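Local coordinates for arginine kinase (Cydia pomonella granulosis virus, PDB 6VVG), which is probably a serine/threonine protein kinase that binds ATP, despite its name, and is seen here as a dimer with adenosine monophosphate bound, at residues L129-K143 with Y190-V202. Sequence-based numbering, arbitrary orientation. Where two conformers were deposited one is given.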
loop_
_atom_site.group_PDB
_atom_site.type_symbol
_atom_site.label_atom_id
_atom_site.label_comp_id
_atom_site.label_asym_id
_atom_site.label_seq_id
_atom_site.Cartn_x
_atom_site.Cartn_y
_atom_site.Cartn_z
ATOM N N LEU A 129 15.057 -5.955 -4.627
ATOM C CA LEU A 129 14.461 -4.634 -4.458
ATOM C C LEU A 129 13.809 -4.160 -5.753
ATOM O O LEU A 129 12.751 -3.521 -5.724
ATOM C CB LEU A 129 15.514 -3.636 -3.986
ATOM C CG LEU A 129 15.927 -3.763 -2.517
ATOM C CD1 LEU A 129 17.097 -2.836 -2.197
ATOM C CD2 LEU A 129 14.753 -3.477 -1.590
ATOM N N ASN A 130 14.420 -4.471 -6.901
ATOM C CA ASN A 130 13.790 -4.123 -8.173
ATOM C C ASN A 130 12.432 -4.790 -8.308
ATOM O O ASN A 130 11.458 -4.157 -8.742
ATOM C CB ASN A 130 14.689 -4.516 -9.345
ATOM C CG ASN A 130 14.180 -3.977 -10.674
ATOM O OD1 ASN A 130 13.969 -2.775 -10.829
ATOM N ND2 ASN A 130 13.980 -4.868 -11.636
ATOM N N ASP A 131 12.335 -6.080 -7.960
ATOM C CA ASP A 131 11.061 -6.774 -8.011
ATOM C C ASP A 131 10.008 -6.062 -7.157
ATOM O O ASP A 131 8.872 -5.880 -7.583
ATOM C CB ASP A 131 11.226 -8.225 -7.559
ATOM C CG ASP A 131 10.089 -9.118 -8.017
ATOM O OD1 ASP A 131 9.349 -8.716 -8.940
ATOM O OD2 ASP A 131 9.927 -10.220 -7.452
ATOM N N LEU A 132 10.400 -5.655 -5.946
ATOM C CA LEU A 132 9.487 -4.873 -5.115
ATOM C C LEU A 132 9.097 -3.574 -5.805
ATOM O O LEU A 132 7.921 -3.194 -5.809
ATOM C CB LEU A 132 10.141 -4.579 -3.767
ATOM C CG LEU A 132 9.463 -3.566 -2.848
ATOM C CD1 LEU A 132 8.031 -3.982 -2.587
ATOM C CD2 LEU A 132 10.235 -3.430 -1.538
ATOM N N HIS A 133 10.070 -2.890 -6.410
ATOM C CA HIS A 133 9.824 -1.584 -7.003
ATOM C C HIS A 133 8.837 -1.639 -8.160
ATOM O O HIS A 133 8.181 -0.631 -8.439
ATOM C CB HIS A 133 11.155 -0.986 -7.462
ATOM C CG HIS A 133 12.071 -0.627 -6.329
ATOM N ND1 HIS A 133 13.424 -0.426 -6.498
ATOM C CD2 HIS A 133 11.821 -0.425 -5.014
ATOM C CE1 HIS A 133 13.968 -0.113 -5.334
ATOM N NE2 HIS A 133 13.018 -0.108 -4.418
ATOM N N LYS A 134 8.709 -2.783 -8.837
ATOM C CA LYS A 134 7.723 -2.887 -9.907
ATOM C C LYS A 134 6.312 -2.581 -9.413
ATOM O O LYS A 134 5.438 -2.247 -10.222
ATOM C CB LYS A 134 7.760 -4.284 -10.528
ATOM C CG LYS A 134 8.994 -4.596 -11.376
ATOM C CD LYS A 134 8.924 -6.035 -11.902
ATOM C CE LYS A 134 10.226 -6.473 -12.556
ATOM N NZ LYS A 134 10.671 -7.816 -12.067
ATOM N N ASN A 135 6.070 -2.698 -8.109
ATOM C CA ASN A 135 4.783 -2.374 -7.509
ATOM C C ASN A 135 4.669 -0.906 -7.118
ATOM O O ASN A 135 3.652 -0.513 -6.536
ATOM C CB ASN A 135 4.551 -3.249 -6.271
ATOM C CG ASN A 135 4.652 -4.734 -6.578
ATOM O OD1 ASN A 135 3.762 -5.313 -7.198
ATOM N ND2 ASN A 135 5.744 -5.355 -6.146
ATOM N N ASN A 136 5.680 -0.092 -7.434
ATOM C CA ASN A 136 5.739 1.309 -7.014
ATOM C C ASN A 136 5.722 1.423 -5.491
ATOM O O ASN A 136 5.073 2.296 -4.911
ATOM C CB ASN A 136 4.614 2.127 -7.651
ATOM C CG ASN A 136 4.981 2.622 -9.045
ATOM O OD1 ASN A 136 6.060 2.317 -9.555
ATOM N ND2 ASN A 136 4.089 3.386 -9.663
ATOM N N ILE A 137 6.455 0.524 -4.842
ATOM C CA ILE A 137 6.682 0.550 -3.404
ATOM C C ILE A 137 8.187 0.521 -3.176
ATOM O O ILE A 137 8.913 -0.187 -3.882
ATOM C CB ILE A 137 6.001 -0.645 -2.704
ATOM C CG1 ILE A 137 4.485 -0.580 -2.904
ATOM C CG2 ILE A 137 6.350 -0.666 -1.228
ATOM C CD1 ILE A 137 3.734 -1.783 -2.358
ATOM N N VAL A 138 8.657 1.287 -2.196
ATOM C CA VAL A 138 10.059 1.270 -1.798
ATOM C C VAL A 138 10.156 0.688 -0.395
ATOM O O VAL A 138 9.255 0.856 0.435
ATOM C CB VAL A 138 10.707 2.671 -1.854
ATOM C CG1 VAL A 138 10.902 3.100 -3.304
ATOM C CG2 VAL A 138 9.871 3.678 -1.088
ATOM N N HIS A 139 11.261 -0.012 -0.131
ATOM C CA HIS A 139 11.461 -0.608 1.187
ATOM C C HIS A 139 11.698 0.470 2.239
ATOM O O HIS A 139 11.065 0.468 3.303
ATOM C CB HIS A 139 12.630 -1.591 1.135
ATOM C CG HIS A 139 12.866 -2.319 2.420
ATOM N ND1 HIS A 139 13.452 -1.722 3.514
ATOM C CD2 HIS A 139 12.594 -3.593 2.786
ATOM C CE1 HIS A 139 13.534 -2.596 4.500
ATOM N NE2 HIS A 139 13.019 -3.740 4.085
ATOM N N ASN A 140 12.608 1.398 1.961
ATOM C CA ASN A 140 12.810 2.630 2.715
ATOM C C ASN A 140 13.489 2.431 4.066
ATOM O O ASN A 140 13.606 3.403 4.817
ATOM C CB ASN A 140 11.482 3.374 2.939
ATOM C CG ASN A 140 11.666 4.761 3.539
ATOM O OD1 ASN A 140 12.541 5.526 3.128
ATOM N ND2 ASN A 140 10.831 5.091 4.516
ATOM N N ASP A 141 13.910 1.221 4.427
ATOM C CA ASP A 141 14.804 1.079 5.578
ATOM C C ASP A 141 15.864 -0.005 5.303
ATOM O O ASP A 141 16.111 -0.878 6.138
ATOM C CB ASP A 141 14.015 0.764 6.858
ATOM C CG ASP A 141 14.793 1.153 8.093
ATOM O OD1 ASP A 141 15.680 2.026 8.013
ATOM O OD2 ASP A 141 14.542 0.604 9.156
ATOM N N VAL A 142 16.355 -0.091 4.069
ATOM C CA VAL A 142 17.419 -1.034 3.735
ATOM C C VAL A 142 18.655 -0.722 4.572
ATOM O O VAL A 142 19.160 0.406 4.554
ATOM C CB VAL A 142 17.746 -0.957 2.240
ATOM C CG1 VAL A 142 18.893 -1.877 1.888
ATOM C CG2 VAL A 142 16.501 -1.254 1.412
ATOM N N LYS A 143 19.145 -1.719 5.302
ATOM C CA LYS A 143 20.372 -1.595 6.077
ATOM C C LYS A 143 20.820 -2.994 6.473
ATOM O O LYS A 143 20.080 -3.970 6.328
ATOM C CB LYS A 143 20.175 -0.710 7.309
ATOM C CG LYS A 143 18.962 -1.059 8.159
ATOM C CD LYS A 143 18.935 -0.215 9.432
ATOM C CE LYS A 143 17.580 -0.284 10.120
ATOM N NZ LYS A 143 17.642 0.208 11.526
ATOM N N TYR A 190 9.169 9.967 -1.769
ATOM C CA TYR A 190 9.690 8.606 -1.727
ATOM C C TYR A 190 9.914 8.092 -3.143
ATOM O O TYR A 190 9.035 8.201 -4.003
ATOM C CB TYR A 190 8.727 7.694 -0.966
ATOM C CG TYR A 190 8.778 7.903 0.530
ATOM C CD1 TYR A 190 9.970 7.753 1.233
ATOM C CD2 TYR A 190 7.641 8.253 1.240
ATOM C CE1 TYR A 190 10.027 7.951 2.599
ATOM C CE2 TYR A 190 7.685 8.449 2.610
ATOM C CZ TYR A 190 8.883 8.304 3.282
ATOM O OH TYR A 190 8.934 8.498 4.644
ATOM N N GLN A 191 11.099 7.539 -3.387
ATOM C CA GLN A 191 11.482 7.115 -4.725
ATOM C C GLN A 191 12.472 5.967 -4.613
ATOM O O GLN A 191 13.070 5.741 -3.558
ATOM C CB GLN A 191 12.087 8.275 -5.524
ATOM C CG GLN A 191 13.050 9.137 -4.722
ATOM C CD GLN A 191 13.538 10.350 -5.496
ATOM O OE1 GLN A 191 14.449 10.252 -6.319
ATOM N NE2 GLN A 191 12.933 11.504 -5.231
ATOM N N THR A 192 12.631 5.235 -5.718
ATOM C CA THR A 192 13.518 4.077 -5.703
ATOM C C THR A 192 14.944 4.469 -5.342
ATOM O O THR A 192 15.670 3.674 -4.733
ATOM C CB THR A 192 13.498 3.368 -7.059
ATOM O OG1 THR A 192 13.850 4.289 -8.099
ATOM C CG2 THR A 192 12.119 2.786 -7.344
ATOM N N SER A 193 15.365 5.684 -5.701
ATOM C CA SER A 193 16.733 6.103 -5.419
ATOM C C SER A 193 17.026 6.094 -3.924
ATOM O O SER A 193 18.182 5.918 -3.522
ATOM C CB SER A 193 16.994 7.491 -6.007
ATOM O OG SER A 193 16.306 8.503 -5.291
ATOM N N PHE A 194 16.001 6.289 -3.089
ATOM C CA PHE A 194 16.184 6.147 -1.648
ATOM C C PHE A 194 16.777 4.782 -1.321
ATOM O O PHE A 194 17.763 4.670 -0.583
ATOM C CB PHE A 194 14.847 6.302 -0.915
ATOM C CG PHE A 194 14.345 7.713 -0.819
ATOM C CD1 PHE A 194 14.739 8.678 -1.724
ATOM C CD2 PHE A 194 13.455 8.064 0.185
ATOM C CE1 PHE A 194 14.263 9.969 -1.627
ATOM C CE2 PHE A 194 12.975 9.351 0.287
ATOM C CZ PHE A 194 13.379 10.306 -0.620
ATOM N N ASP A 195 16.159 3.726 -1.858
ATOM C CA ASP A 195 16.632 2.369 -1.611
ATOM C C ASP A 195 18.012 2.152 -2.214
ATOM O O ASP A 195 18.877 1.523 -1.594
ATOM C CB ASP A 195 15.637 1.357 -2.186
ATOM C CG ASP A 195 14.426 1.147 -1.293
ATOM O OD1 ASP A 195 14.445 1.610 -0.136
ATOM O OD2 ASP A 195 13.454 0.511 -1.751
ATOM N N TRP A 196 18.238 2.659 -3.428
ATOM C CA TRP A 196 19.511 2.411 -4.096
ATOM C C TRP A 196 20.668 3.036 -3.329
ATOM O O TRP A 196 21.752 2.448 -3.246
ATOM C CB TRP A 196 19.458 2.930 -5.533
ATOM C CG TRP A 196 18.453 2.189 -6.371
ATOM C CD1 TRP A 196 17.590 2.722 -7.284
ATOM C CD2 TRP A 196 18.201 0.776 -6.361
ATOM N NE1 TRP A 196 16.825 1.729 -7.846
ATOM C CE2 TRP A 196 17.179 0.526 -7.295
ATOM C CE3 TRP A 196 18.746 -0.303 -5.655
ATOM C CZ2 TRP A 196 16.691 -0.756 -7.539
ATOM C CZ3 TRP A 196 18.258 -1.571 -5.898
ATOM C CH2 TRP A 196 17.242 -1.788 -6.834
ATOM N N TRP A 197 20.460 4.225 -2.760
ATOM C CA TRP A 197 21.501 4.836 -1.937
ATOM C C TRP A 197 21.829 3.954 -0.738
ATOM O O TRP A 197 23.001 3.709 -0.433
ATOM C CB TRP A 197 21.062 6.226 -1.474
ATOM C CG TRP A 197 22.058 6.916 -0.595
ATOM C CD1 TRP A 197 22.178 6.795 0.760
ATOM C CD2 TRP A 197 23.068 7.844 -1.007
ATOM N NE1 TRP A 197 23.205 7.587 1.216
ATOM C CE2 TRP A 197 23.767 8.241 0.151
ATOM C CE3 TRP A 197 23.451 8.374 -2.241
ATOM C CZ2 TRP A 197 24.823 9.146 0.110
ATOM C CZ3 TRP A 197 24.500 9.273 -2.280
ATOM C CH2 TRP A 197 25.174 9.651 -1.112
ATOM N N ALA A 198 20.798 3.465 -0.048
ATOM C CA ALA A 198 21.024 2.565 1.078
ATOM C C ALA A 198 21.744 1.300 0.629
ATOM O O ALA A 198 22.616 0.788 1.340
ATOM C CB ALA A 198 19.695 2.219 1.750
ATOM N N VAL A 199 21.388 0.774 -0.545
ATOM C CA VAL A 199 22.128 -0.361 -1.091
ATOM C C VAL A 199 23.600 -0.002 -1.237
ATOM O O VAL A 199 24.487 -0.807 -0.926
ATOM C CB VAL A 199 21.522 -0.806 -2.435
ATOM C CG1 VAL A 199 22.470 -1.772 -3.138
ATOM C CG2 VAL A 199 20.158 -1.440 -2.223
ATOM N N GLY A 200 23.881 1.211 -1.712
ATOM C CA GLY A 200 25.262 1.646 -1.825
ATOM C C GLY A 200 25.989 1.632 -0.496
ATOM O O GLY A 200 27.141 1.201 -0.411
ATOM N N VAL A 201 25.330 2.104 0.564
ATOM C CA VAL A 201 25.961 2.075 1.879
ATOM C C VAL A 201 26.203 0.636 2.317
ATOM O O VAL A 201 27.279 0.297 2.825
ATOM C CB VAL A 201 25.107 2.841 2.905
ATOM C CG1 VAL A 201 25.740 2.746 4.292
ATOM C CG2 VAL A 201 24.936 4.294 2.486
ATOM N N VAL A 202 25.207 -0.230 2.129
ATOM C CA VAL A 202 25.374 -1.639 2.474
ATOM C C VAL A 202 26.541 -2.240 1.704
ATOM O O VAL A 202 27.356 -2.982 2.266
ATOM C CB VAL A 202 24.067 -2.411 2.211
ATOM C CG1 VAL A 202 24.282 -3.904 2.398
ATOM C CG2 VAL A 202 22.958 -1.902 3.114
HETATM O O HOH W 1 16.116 1.975 1.913
#
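Asp195 OD2 is gripped twice from the 129-143 side. His133 NE2 donates to Asp195 OD2 at 2.8 Å, nearly straight (177°) and in the imidazole plane, on the anti lone pair of OD2. The backbone N of His139, also 2.8 Å from Asp195 OD2, takes the syn lone pair. The other oxygen, Asp195 OD1, accepts from Asn140 N through its own syn lone pair at 2.8 Å, and a water relays OD1 to Val142 N. The carboxylate thus straps down the loop that carries His139 and Asn140.

The CG of His133 lies anti to the carbonyl carbon (chi1 -68°), which turns the ring toward helix 192-202. There the methyl CG2 of Thr192 sits over one face, 3.7 Å from the ring centroid, while Leu129 O, from its own helix, lies over the opposite face toward the rim. The edge carrying ND1 and CE1 meets the face of the Trp196 indole in an offset edge-to-face pair, planes at 84°.

Beside this, Leu129 CB packs against Trp196 CH2, and its CD1 meets Val199 CG2 tip to tip in a tight contact. Farther along, Val142 CB rests on Ala198 CB at 3.8 Å. At the other end, the Asn140 side chain crosses that of Tyr190 at about a right angle, its OD1 and ND2 both near Tyr190 CE1. Outside the two segments, Asn140 OD1 accepts a hydrogen bond from Lys184, and ND2 hydrogen-bonds to Leu163 O and Asp174.

His139, Asn140 and Asp141 hold the place of the protein-kinase HRD motif, here His-Asn-Asp, and Asp195 matches the conserved aspartate of the αF helix of protein kinases, here helix 192-208. His139 NE2 in turn bonds Cys159 O, beside AMP-binding Asp160. Three N-H donors and a water on one buried carboxylate would favour its ionised form and tie the catalytic-loop backbone to the C-lobe core.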